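Local coordinates for glutathione S-transferase 2 (PDB 1TU7), which catalyses the conjugation of glutathione to electrophilic compounds and appears to be central to detoxification in the parasitic nematode Onchocerca volvulus, at residues Met1-Thr6 / Leu53-Gln58; Leu21-Ile26 / Lys183-Leu188; Tyr86-Cys91 / Ile147-Tyr152. All blocks are in the same frame, centred on the assembly; numbering follows the deposited sequence.

Interaction 1: Met1-Thr6 / Leu53-Gln58; sequences MSYKLT and LYDGDQ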
loop_
_atom_site.group_PDB
_atom_site.type_symbol
_atom_site.label_atom_id
_atom_site.label_comp_id
_atom_site.label_asym_id
_atom_site.label_seq_id
_atom_site.Cartn_x
_atom_site.Cartn_y
_atom_site.Cartn_z
ATOM N N MET A 1 21.738 -19.763 -0.962
ATOM C CA MET A 1 20.641 -19.399 -1.895
ATOM C C MET A 1 20.602 -17.912 -2.168
ATOM O O MET A 1 20.986 -17.083 -1.306
ATOM C CB MET A 1 19.316 -19.820 -1.304
ATOM C CG MET A 1 19.245 -21.281 -0.945
ATOM S SD MET A 1 17.836 -21.606 0.028
ATOM C CE MET A 1 16.799 -21.888 -1.156
ATOM N N SER A 2 20.110 -17.558 -3.355
ATOM C CA SER A 2 20.148 -16.164 -3.768
ATOM C C SER A 2 18.966 -15.308 -3.319
ATOM O O SER A 2 19.068 -14.072 -3.315
ATOM C CB SER A 2 20.308 -16.057 -5.274
ATOM O OG SER A 2 19.105 -16.339 -5.957
ATOM N N TYR A 3 17.856 -15.945 -2.951
ATOM C CA TYR A 3 16.718 -15.256 -2.370
ATOM C C TYR A 3 16.724 -15.461 -0.876
ATOM O O TYR A 3 16.807 -16.576 -0.379
ATOM C CB TYR A 3 15.398 -15.782 -2.922
ATOM C CG TYR A 3 15.125 -15.507 -4.372
ATOM C CD1 TYR A 3 15.417 -16.445 -5.322
ATOM C CD2 TYR A 3 14.554 -14.327 -4.781
ATOM C CE1 TYR A 3 15.151 -16.235 -6.647
ATOM C CE2 TYR A 3 14.294 -14.092 -6.118
ATOM C CZ TYR A 3 14.595 -15.062 -7.052
ATOM O OH TYR A 3 14.354 -14.887 -8.399
ATOM N N LYS A 4 16.586 -14.376 -0.132
ATOM C CA LYS A 4 16.472 -14.428 1.320
ATOM C C LYS A 4 15.374 -13.470 1.729
ATOM O O LYS A 4 15.391 -12.312 1.343
ATOM C CB LYS A 4 17.777 -14.061 2.021
ATOM C CG LYS A 4 17.641 -14.012 3.512
ATOM C CD LYS A 4 18.950 -14.066 4.244
ATOM C CE LYS A 4 19.726 -12.848 4.099
ATOM N NZ LYS A 4 21.046 -13.030 4.800
ATOM N N LEU A 5 14.436 -13.940 2.532
ATOM C CA LEU A 5 13.382 -13.102 3.067
ATOM C C LEU A 5 13.571 -12.990 4.550
ATOM O O LEU A 5 13.542 -14.014 5.258
ATOM C CB LEU A 5 12.020 -13.711 2.763
ATOM C CG LEU A 5 10.811 -12.903 3.231
ATOM C CD1 LEU A 5 10.625 -11.659 2.366
ATOM C CD2 LEU A 5 9.580 -13.771 3.195
ATOM N N THR A 6 13.739 -11.766 5.022
ATOM C CA THR A 6 13.975 -11.479 6.428
ATOM C C THR A 6 12.716 -10.870 7.017
ATOM O O THR A 6 12.218 -9.856 6.527
ATOM C CB THR A 6 15.172 -10.548 6.567
ATOM O OG1 THR A 6 16.330 -11.231 6.065
ATOM C CG2 THR A 6 15.459 -10.237 8.032
ATOM N N LEU A 53 13.301 -8.483 1.239
ATOM C CA LEU A 53 13.759 -9.516 0.328
ATOM C C LEU A 53 15.118 -9.116 -0.230
ATOM O O LEU A 53 15.254 -8.041 -0.828
ATOM C CB LEU A 53 12.777 -9.713 -0.823
ATOM C CG LEU A 53 13.234 -10.763 -1.836
ATOM C CD1 LEU A 53 13.068 -12.150 -1.229
ATOM C CD2 LEU A 53 12.430 -10.523 -3.129
ATOM N N TYR A 54 16.088 -9.993 -0.045
ATOM C CA TYR A 54 17.331 -9.942 -0.787
ATOM C C TYR A 54 17.181 -10.826 -2.008
ATOM O O TYR A 54 16.921 -12.014 -1.890
ATOM C CB TYR A 54 18.476 -10.425 0.100
ATOM C CG TYR A 54 18.641 -9.666 1.410
ATOM C CD1 TYR A 54 17.987 -10.088 2.578
ATOM C CD2 TYR A 54 19.465 -8.530 1.492
ATOM C CE1 TYR A 54 18.148 -9.416 3.773
ATOM C CE2 TYR A 54 19.621 -7.861 2.694
ATOM C CZ TYR A 54 18.979 -8.317 3.828
ATOM O OH TYR A 54 19.142 -7.682 5.055
ATOM N N ASP A 55 17.277 -10.204 -3.170
ATOM C CA ASP A 55 17.211 -10.892 -4.442
ATOM C C ASP A 55 18.554 -10.690 -5.102
ATOM O O ASP A 55 18.820 -9.633 -5.685
ATOM C CB ASP A 55 16.104 -10.281 -5.273
ATOM C CG ASP A 55 15.912 -10.990 -6.578
ATOM O OD1 ASP A 55 16.798 -11.789 -6.981
ATOM O OD2 ASP A 55 14.907 -10.795 -7.277
ATOM N N GLY A 56 19.420 -11.687 -4.968
ATOM C CA GLY A 56 20.814 -11.502 -5.323
ATOM C C GLY A 56 21.388 -10.320 -4.536
ATOM O O GLY A 56 21.270 -10.288 -3.315
ATOM N N ASP A 57 21.941 -9.342 -5.253
ATOM C CA ASP A 57 22.531 -8.128 -4.634
ATOM C C ASP A 57 21.533 -6.979 -4.414
ATOM O O ASP A 57 21.917 -5.880 -4.015
ATOM C CB ASP A 57 23.702 -7.606 -5.494
ATOM N N GLN A 58 20.245 -7.221 -4.638
ATOM C CA GLN A 58 19.216 -6.209 -4.482
ATOM C C GLN A 58 18.524 -6.398 -3.147
ATOM O O GLN A 58 18.054 -7.485 -2.851
ATOM C CB GLN A 58 18.176 -6.355 -5.591
ATOM C CG GLN A 58 17.287 -5.177 -5.793
ATOM C CD GLN A 58 16.355 -5.342 -6.985
ATOM O OE1 GLN A 58 16.332 -6.398 -7.641
ATOM N NE2 GLN A 58 15.583 -4.304 -7.266
HETATM O O HOH W 1 20.852 -12.502 -1.931
HETATM O O HOH W 2 18.067 -14.123 -7.071
#
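Ser2, just ahead of strand 3-8, opens the pairing through its carbonyl: Gly56 N bonds to Ser2 O at 2.9 Å, with the donor above the carbonyl plane. One water bridges Ser2 O to Gly56 O, and another joins Ser2 OG to Asp55 OD1. Tyr3 faces Asp55 in a non-hydrogen-bonded pair, the two side chains running side by side with ring and carboxylate planes 39° apart. Tyr3 CE2 lies 3.5 Å from Asp55 OD1, while Lys73, reached by both Tyr3 OH and Asp55 OD2, ties their polar ends together; His69 also holds Asp55 OD2. Lys4 and Tyr54 form the hydrogen-bonded pair: Lys4 N reaches Tyr54 O at 3.0 Å, in the carbonyl plane, and Tyr54 N returns to Lys4 O at 2.8 Å, nearly along the C=O axis. With CG anti to the backbone N and a bend at chi3 (71°), Lys4 follows the Tyr54 ring, CE 3.6 Å from Tyr54 CD1; any cation-pi attraction is weak. Leu5 pairs with Leu53 on the Tyr3 side of the sheet, where helix 63-73 packs against Leu53. Thr6 sets OG1 at the Tyr54 ring edge, 3.4 Å from CE1, and bonds through OG1 to Asp31. Here an inner strand of the GST thioredoxin-like sheet meets, antiparallel, the first arm of a beta-hairpin closed by a type II' turn, Asp55-Gln58.

Interaction 2: Leu21-Ile26 / Lys183-Leu188; sequences LVDQDI and KDRPKL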
loop_
_atom_site.group_PDB
_atom_site.type_symbol
_atom_site.label_atom_id
_atom_site.label_comp_id
_atom_site.label_asym_id
_atom_site.label_seq_id
_atom_site.Cartn_x
_atom_site.Cartn_y
_atom_site.Cartn_z
ATOM N N LEU A 21 6.523 -17.613 -2.894
ATOM C CA LEU A 21 7.781 -18.300 -3.133
ATOM C C LEU A 21 7.563 -19.805 -3.020
ATOM O O LEU A 21 8.029 -20.564 -3.846
ATOM C CB LEU A 21 8.824 -17.791 -2.150
ATOM C CG LEU A 21 9.244 -16.341 -2.303
ATOM C CD1 LEU A 21 9.983 -15.868 -1.104
ATOM C CD2 LEU A 21 10.123 -16.160 -3.547
ATOM N N VAL A 22 6.832 -20.223 -2.014
ATOM C CA VAL A 22 6.580 -21.649 -1.804
ATOM C C VAL A 22 5.771 -22.203 -2.974
ATOM O O VAL A 22 6.124 -23.225 -3.535
ATOM C CB VAL A 22 5.845 -21.902 -0.483
ATOM C CG1 VAL A 22 5.307 -23.304 -0.438
ATOM C CG2 VAL A 22 6.789 -21.688 0.696
ATOM N N ASP A 23 4.700 -21.535 -3.367
ATOM C CA ASP A 23 3.831 -22.046 -4.414
ATOM C C ASP A 23 4.514 -22.083 -5.762
ATOM O O ASP A 23 4.283 -23.000 -6.560
ATOM C CB ASP A 23 2.567 -21.210 -4.505
ATOM C CG ASP A 23 1.567 -21.799 -5.458
ATOM O OD1 ASP A 23 1.258 -21.127 -6.480
ATOM O OD2 ASP A 23 1.054 -22.904 -5.234
ATOM N N GLN A 24 5.340 -21.080 -6.038
ATOM C CA GLN A 24 6.093 -20.991 -7.289
ATOM C C GLN A 24 7.362 -21.841 -7.265
ATOM O O GLN A 24 8.066 -21.907 -8.274
ATOM C CB GLN A 24 6.412 -19.534 -7.611
ATOM C CG GLN A 24 5.207 -18.711 -8.047
ATOM C CD GLN A 24 4.455 -19.348 -9.171
ATOM O OE1 GLN A 24 5.055 -19.685 -10.178
ATOM N NE2 GLN A 24 3.172 -19.591 -8.977
ATOM N N ASP A 25 7.631 -22.493 -6.135
ATOM C CA ASP A 25 8.817 -23.317 -5.927
ATOM C C ASP A 25 10.111 -22.565 -6.166
ATOM O O ASP A 25 11.074 -23.084 -6.753
ATOM C CB ASP A 25 8.748 -24.597 -6.771
ATOM C CG ASP A 25 9.505 -25.713 -6.150
ATOM O OD1 ASP A 25 9.909 -26.628 -6.899
ATOM O OD2 ASP A 25 9.725 -25.769 -4.923
ATOM N N ILE A 26 10.142 -21.321 -5.692
ATOM C CA ILE A 26 11.336 -20.485 -5.674
ATOM C C ILE A 26 11.986 -20.723 -4.335
ATOM O O ILE A 26 11.437 -20.349 -3.273
ATOM C CB ILE A 26 10.993 -18.996 -5.852
ATOM C CG1 ILE A 26 10.238 -18.767 -7.146
ATOM C CG2 ILE A 26 12.268 -18.151 -5.755
ATOM C CD1 ILE A 26 9.535 -17.409 -7.156
ATOM N N LYS A 183 -5.463 -23.635 -0.838
ATOM C CA LYS A 183 -4.883 -24.528 0.157
ATOM C C LYS A 183 -4.626 -25.897 -0.467
ATOM O O LYS A 183 -3.755 -26.625 -0.024
ATOM C CB LYS A 183 -5.807 -24.665 1.368
ATOM C CG LYS A 183 -5.127 -25.192 2.624
ATOM C CD LYS A 183 -6.091 -25.104 3.798
ATOM C CE LYS A 183 -5.724 -26.000 4.976
ATOM N NZ LYS A 183 -6.691 -25.744 6.084
ATOM N N ASP A 184 -5.370 -26.229 -1.517
ATOM C CA ASP A 184 -5.244 -27.533 -2.168
ATOM C C ASP A 184 -4.134 -27.555 -3.203
ATOM O O ASP A 184 -3.770 -28.632 -3.712
ATOM C CB ASP A 184 -6.557 -27.920 -2.839
ATOM C CG ASP A 184 -7.602 -28.415 -1.871
ATOM O OD1 ASP A 184 -8.771 -28.524 -2.312
ATOM O OD2 ASP A 184 -7.349 -28.703 -0.692
ATOM N N ARG A 185 -3.578 -26.402 -3.570
ATOM C CA ARG A 185 -2.432 -26.413 -4.467
ATOM C C ARG A 185 -1.329 -27.211 -3.790
ATOM O O ARG A 185 -1.089 -27.017 -2.612
ATOM C CB ARG A 185 -1.990 -25.003 -4.788
ATOM C CG ARG A 185 -3.068 -24.220 -5.527
ATOM C CD ARG A 185 -2.755 -22.765 -5.703
ATOM N NE ARG A 185 -1.608 -22.511 -6.564
ATOM C CZ ARG A 185 -1.651 -22.391 -7.882
ATOM N NH1 ARG A 185 -2.782 -22.519 -8.533
ATOM N NH2 ARG A 185 -0.548 -22.096 -8.536
ATOM N N PRO A 186 -0.711 -28.167 -4.475
ATOM C CA PRO A 186 0.136 -29.125 -3.756
ATOM C C PRO A 186 1.251 -28.545 -2.880
ATOM O O PRO A 186 1.454 -29.028 -1.762
ATOM C CB PRO A 186 0.716 -29.975 -4.875
ATOM C CG PRO A 186 -0.387 -30.000 -5.869
ATOM C CD PRO A 186 -0.825 -28.517 -5.911
ATOM N N LYS A 187 1.958 -27.528 -3.363
ATOM C CA LYS A 187 3.054 -26.980 -2.594
ATOM C C LYS A 187 2.480 -26.247 -1.365
ATOM O O LYS A 187 3.085 -26.266 -0.299
ATOM C CB LYS A 187 3.943 -26.056 -3.452
ATOM C CG LYS A 187 4.707 -26.837 -4.528
ATOM C CD LYS A 187 5.065 -26.040 -5.776
ATOM C CE LYS A 187 5.489 -26.960 -6.955
ATOM N NZ LYS A 187 4.423 -27.250 -7.992
ATOM N N LEU A 188 1.328 -25.614 -1.522
ATOM C CA LEU A 188 0.702 -24.917 -0.391
ATOM C C LEU A 188 0.079 -25.866 0.590
ATOM O O LEU A 188 0.116 -25.621 1.774
ATOM C CB LEU A 188 -0.330 -23.888 -0.875
ATOM C CG LEU A 188 0.232 -22.732 -1.685
ATOM C CD1 LEU A 188 -0.824 -21.713 -2.006
ATOM C CD2 LEU A 188 1.387 -22.051 -0.987
HETATM O O HOH W 3 1.356 -25.612 -5.595
#
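Three groups grip Asp23 OD1: Arg185 NH2, Arg185 NE (weakly) and the hydroxyl of Tyr152. The bond from Arg185 NH2 to Asp23 OD1 is 2.9 Å long and uses the syn lone pair. NE spends its better bond on the other oxygen, Asp23 OD2, at 3.0 Å and a fairly straight 161°. Arg185 therefore takes the carboxylate side-on, with NE and one NH, and presents the edge of its guanidinium; the two planes are nonetheless 52° apart, and OD2 is met from above the carboxylate plane. Asp23 extends to this spot with CG anti to the backbone N (chi1 -173°), and Arg185 bends at chi3 to meet it. A water completes the clamp, donating to Asp23 OD2 at 2.7 Å and accepting from Lys187 N at 3.0 Å, in the first turn of helix 186-197, for which Arg185 is the N-cap. Apolar contacts flank the salt bridge: Leu188 CD2 rests 3.8 Å from Asp23 CB, and Val22 CG1 is 4.2 Å from Leu188 CD2. Lys187 lays its alkyl chain along the end of helix 15-23, CD 3.2 Å from Asp23 O, where Asp25, with positive phi, closes the helix in a Schellman motif. Asp25 itself pairs with Lys27. Joining the thioredoxin-like domain to the helical domain, a buried carboxylate with five bonds, one of them weak, facing a cation and a helix N-terminus, is probably kept ionised.

Interaction 3: Tyr86-Cys91 / Ile147-Tyr152; sequences YIDMFC and ISYADY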
loop_
_atom_site.group_PDB
_atom_site.type_symbol
_atom_site.label_atom_id
_atom_site.label_comp_id
_atom_site.label_asym_id
_atom_site.label_seq_id
_atom_site.Cartn_x
_atom_site.Cartn_y
_atom_site.Cartn_z
ATOM N N TYR A 86 -5.874 -4.383 -12.063
ATOM C CA TYR A 86 -6.907 -5.081 -11.308
ATOM C C TYR A 86 -6.363 -5.845 -10.115
ATOM O O TYR A 86 -6.867 -5.732 -8.992
ATOM C CB TYR A 86 -7.688 -6.029 -12.226
ATOM C CG TYR A 86 -8.751 -6.796 -11.477
ATOM C CD1 TYR A 86 -8.693 -8.143 -11.340
ATOM C CD2 TYR A 86 -9.834 -6.146 -10.913
ATOM C CE1 TYR A 86 -9.644 -8.856 -10.668
ATOM C CE2 TYR A 86 -10.817 -6.849 -10.235
ATOM C CZ TYR A 86 -10.719 -8.196 -10.131
ATOM O OH TYR A 86 -11.695 -8.916 -9.457
ATOM N N ILE A 87 -5.312 -6.625 -10.330
ATOM C CA ILE A 87 -4.758 -7.378 -9.230
ATOM C C ILE A 87 -4.162 -6.492 -8.162
ATOM O O ILE A 87 -4.209 -6.825 -7.001
ATOM C CB ILE A 87 -3.761 -8.443 -9.690
ATOM C CG1 ILE A 87 -2.512 -7.841 -10.346
ATOM C CG2 ILE A 87 -4.497 -9.463 -10.542
ATOM C CD1 ILE A 87 -1.526 -8.866 -10.866
ATOM N N ASP A 88 -3.597 -5.355 -8.560
ATOM C CA ASP A 88 -3.054 -4.378 -7.613
ATOM C C ASP A 88 -4.172 -3.810 -6.787
ATOM O O ASP A 88 -4.133 -3.797 -5.561
ATOM C CB ASP A 88 -2.336 -3.315 -8.430
ATOM C CG ASP A 88 -1.592 -2.322 -7.645
ATOM O OD1 ASP A 88 -1.604 -2.352 -6.390
ATOM O OD2 ASP A 88 -0.942 -1.443 -8.291
ATOM N N MET A 89 -5.209 -3.351 -7.474
ATOM C CA MET A 89 -6.376 -2.804 -6.798
ATOM C C MET A 89 -6.934 -3.837 -5.792
ATOM O O MET A 89 -7.257 -3.507 -4.653
ATOM C CB MET A 89 -7.423 -2.436 -7.847
ATOM C CG MET A 89 -8.668 -1.834 -7.294
ATOM S SD MET A 89 -9.909 -1.561 -8.604
ATOM C CE MET A 89 -10.868 -2.996 -8.444
ATOM N N PHE A 90 -7.070 -5.080 -6.224
ATOM C CA PHE A 90 -7.589 -6.150 -5.374
ATOM C C PHE A 90 -6.681 -6.347 -4.147
ATOM O O PHE A 90 -7.148 -6.379 -3.007
ATOM C CB PHE A 90 -7.709 -7.449 -6.193
ATOM C CG PHE A 90 -8.734 -8.436 -5.669
ATOM C CD1 PHE A 90 -9.789 -8.821 -6.459
ATOM C CD2 PHE A 90 -8.648 -8.979 -4.420
ATOM C CE1 PHE A 90 -10.747 -9.659 -6.004
ATOM C CE2 PHE A 90 -9.623 -9.861 -3.977
ATOM C CZ PHE A 90 -10.675 -10.179 -4.775
ATOM N N CYS A 91 -5.386 -6.448 -4.394
ATOM C CA CYS A 91 -4.411 -6.659 -3.344
ATOM C C CYS A 91 -4.434 -5.506 -2.344
ATOM O O CYS A 91 -4.364 -5.721 -1.135
ATOM C CB CYS A 91 -3.031 -6.865 -3.953
ATOM S SG CYS A 91 -1.851 -7.616 -2.790
ATOM N N ILE A 147 -2.719 -17.697 -12.024
ATOM C CA ILE A 147 -2.390 -17.191 -10.715
ATOM C C ILE A 147 -1.656 -15.872 -10.803
ATOM O O ILE A 147 -0.924 -15.601 -11.765
ATOM C CB ILE A 147 -1.595 -18.262 -9.925
ATOM C CG1 ILE A 147 -1.574 -17.893 -8.421
ATOM C CG2 ILE A 147 -0.180 -18.488 -10.520
ATOM C CD1 ILE A 147 -1.902 -18.984 -7.509
ATOM N N SER A 148 -1.869 -15.049 -9.792
ATOM C CA SER A 148 -1.197 -13.768 -9.667
ATOM C C SER A 148 -0.795 -13.544 -8.226
ATOM O O SER A 148 -1.248 -14.260 -7.327
ATOM C CB SER A 148 -2.100 -12.622 -10.111
ATOM O OG SER A 148 -3.239 -12.488 -9.254
ATOM N N TYR A 149 -0.008 -12.508 -7.973
ATOM C CA TYR A 149 0.448 -12.302 -6.617
ATOM C C TYR A 149 -0.710 -12.040 -5.664
ATOM O O TYR A 149 -0.619 -12.378 -4.480
ATOM C CB TYR A 149 1.482 -11.201 -6.508
ATOM C CG TYR A 149 1.027 -9.796 -6.814
ATOM C CD1 TYR A 149 0.594 -8.953 -5.795
ATOM C CD2 TYR A 149 1.073 -9.277 -8.107
ATOM C CE1 TYR A 149 0.195 -7.672 -6.037
ATOM C CE2 TYR A 149 0.707 -7.953 -8.350
ATOM C CZ TYR A 149 0.267 -7.155 -7.314
ATOM O OH TYR A 149 -0.078 -5.839 -7.578
ATOM N N ALA A 150 -1.780 -11.423 -6.165
ATOM C CA ALA A 150 -2.886 -11.060 -5.314
ATOM C C ALA A 150 -3.581 -12.285 -4.746
ATOM O O ALA A 150 -4.122 -12.212 -3.649
ATOM C CB ALA A 150 -3.891 -10.175 -6.056
ATOM N N ASP A 151 -3.538 -13.414 -5.449
ATOM C CA ASP A 151 -4.117 -14.640 -4.914
ATOM C C ASP A 151 -3.515 -15.047 -3.584
ATOM O O ASP A 151 -4.233 -15.489 -2.670
ATOM C CB ASP A 151 -3.972 -15.789 -5.911
ATOM C CG ASP A 151 -4.784 -15.594 -7.141
ATOM O OD1 ASP A 151 -6.015 -15.374 -7.031
ATOM O OD2 ASP A 151 -4.238 -15.680 -8.251
ATOM N N TYR A 152 -2.213 -14.895 -3.431
ATOM C CA TYR A 152 -1.569 -15.275 -2.167
ATOM C C TYR A 152 -1.974 -14.370 -1.030
ATOM O O TYR A 152 -2.164 -14.806 0.084
ATOM C CB TYR A 152 -0.036 -15.297 -2.313
ATOM C CG TYR A 152 0.429 -16.186 -3.460
ATOM C CD1 TYR A 152 1.062 -15.628 -4.582
ATOM C CD2 TYR A 152 0.204 -17.552 -3.452
ATOM C CE1 TYR A 152 1.469 -16.424 -5.608
ATOM C CE2 TYR A 152 0.617 -18.351 -4.497
ATOM C CZ TYR A 152 1.229 -17.778 -5.564
ATOM O OH TYR A 152 1.637 -18.579 -6.605
#
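The Tyr149 ring has Cys91 SG at its edge, 3.8 Å from CE1, a sulfur-aromatic contact in which the sulfur stands 74° off the ring normal. Ile87 CD1 approaches the CE2 flank of the ring obliquely, 3.5 Å from Tyr149 CE2. The phenol tip runs on to helix 81-107, so that Tyr149 OH is 3.3 Å from Asp88 CA. A second ring, that of Phe90, meets Tyr86 CZ at its own edge within the same helix. Tyr149 and Ile87 each adopt the crowded first torsion, with CG or CG1 between the backbone N and the carbonyl carbon (chi1 66° and 64°), which brings ring and branch together. Ile87 CG2, in turn, packs 3.5 Å from Ser148 OG. Ala150 turns its small CB toward helix 81-107, 3.5 Å from Ile87 O and 4.0 Å from Cys91 CB, letting the backbones come close. No hydrogen bond crosses this buried interface; it is held by shape and apolar contact. Asp88 directs its carboxylate elsewhere, forming a salt bridge with Arg68 of the second subunit, while helix 63-73 of the same chain packs on Tyr149. At the start of helix 149-164, Ser148 N bonds to Asp151 OD2 at 2.9 Å through the anti lone pair. The Ser148-Tyr149-Ala150-Asp151 sequence and this bond are consistent with the Ser/Thr-X-X-Asp N-capping box of the GST helical domain, at the start of the helix that runs through its core.

How the interactions relate
Interactions 2 and 3 meet at Tyr152 and Ile147. Tyr152 OH lies 2.6 Å from Asp23 OD1, a probable hydrogen bond. A second probable hydrogen bond, of 3.0 Å, joins Tyr152 OH to Gln24 NE2. Ile147 CD1 packs 3.4 Å from Arg185 CZ. Interaction 3 is nested in the loop that interaction 2 closes. Interaction 1 touches interaction 2 through Tyr3 CE1 and Ile26 CG2, 3.6 Å apart, but comes no nearer interaction 3 than about 11 Å between closest atoms. Interactions 1 and 3 lie within about 10 Å of a bound glutathione (Thr6 side chain about 9 Å, Asp88 side chain about 10 Å), whereas interaction 2 lies away from the annotated sites, at the domain junction.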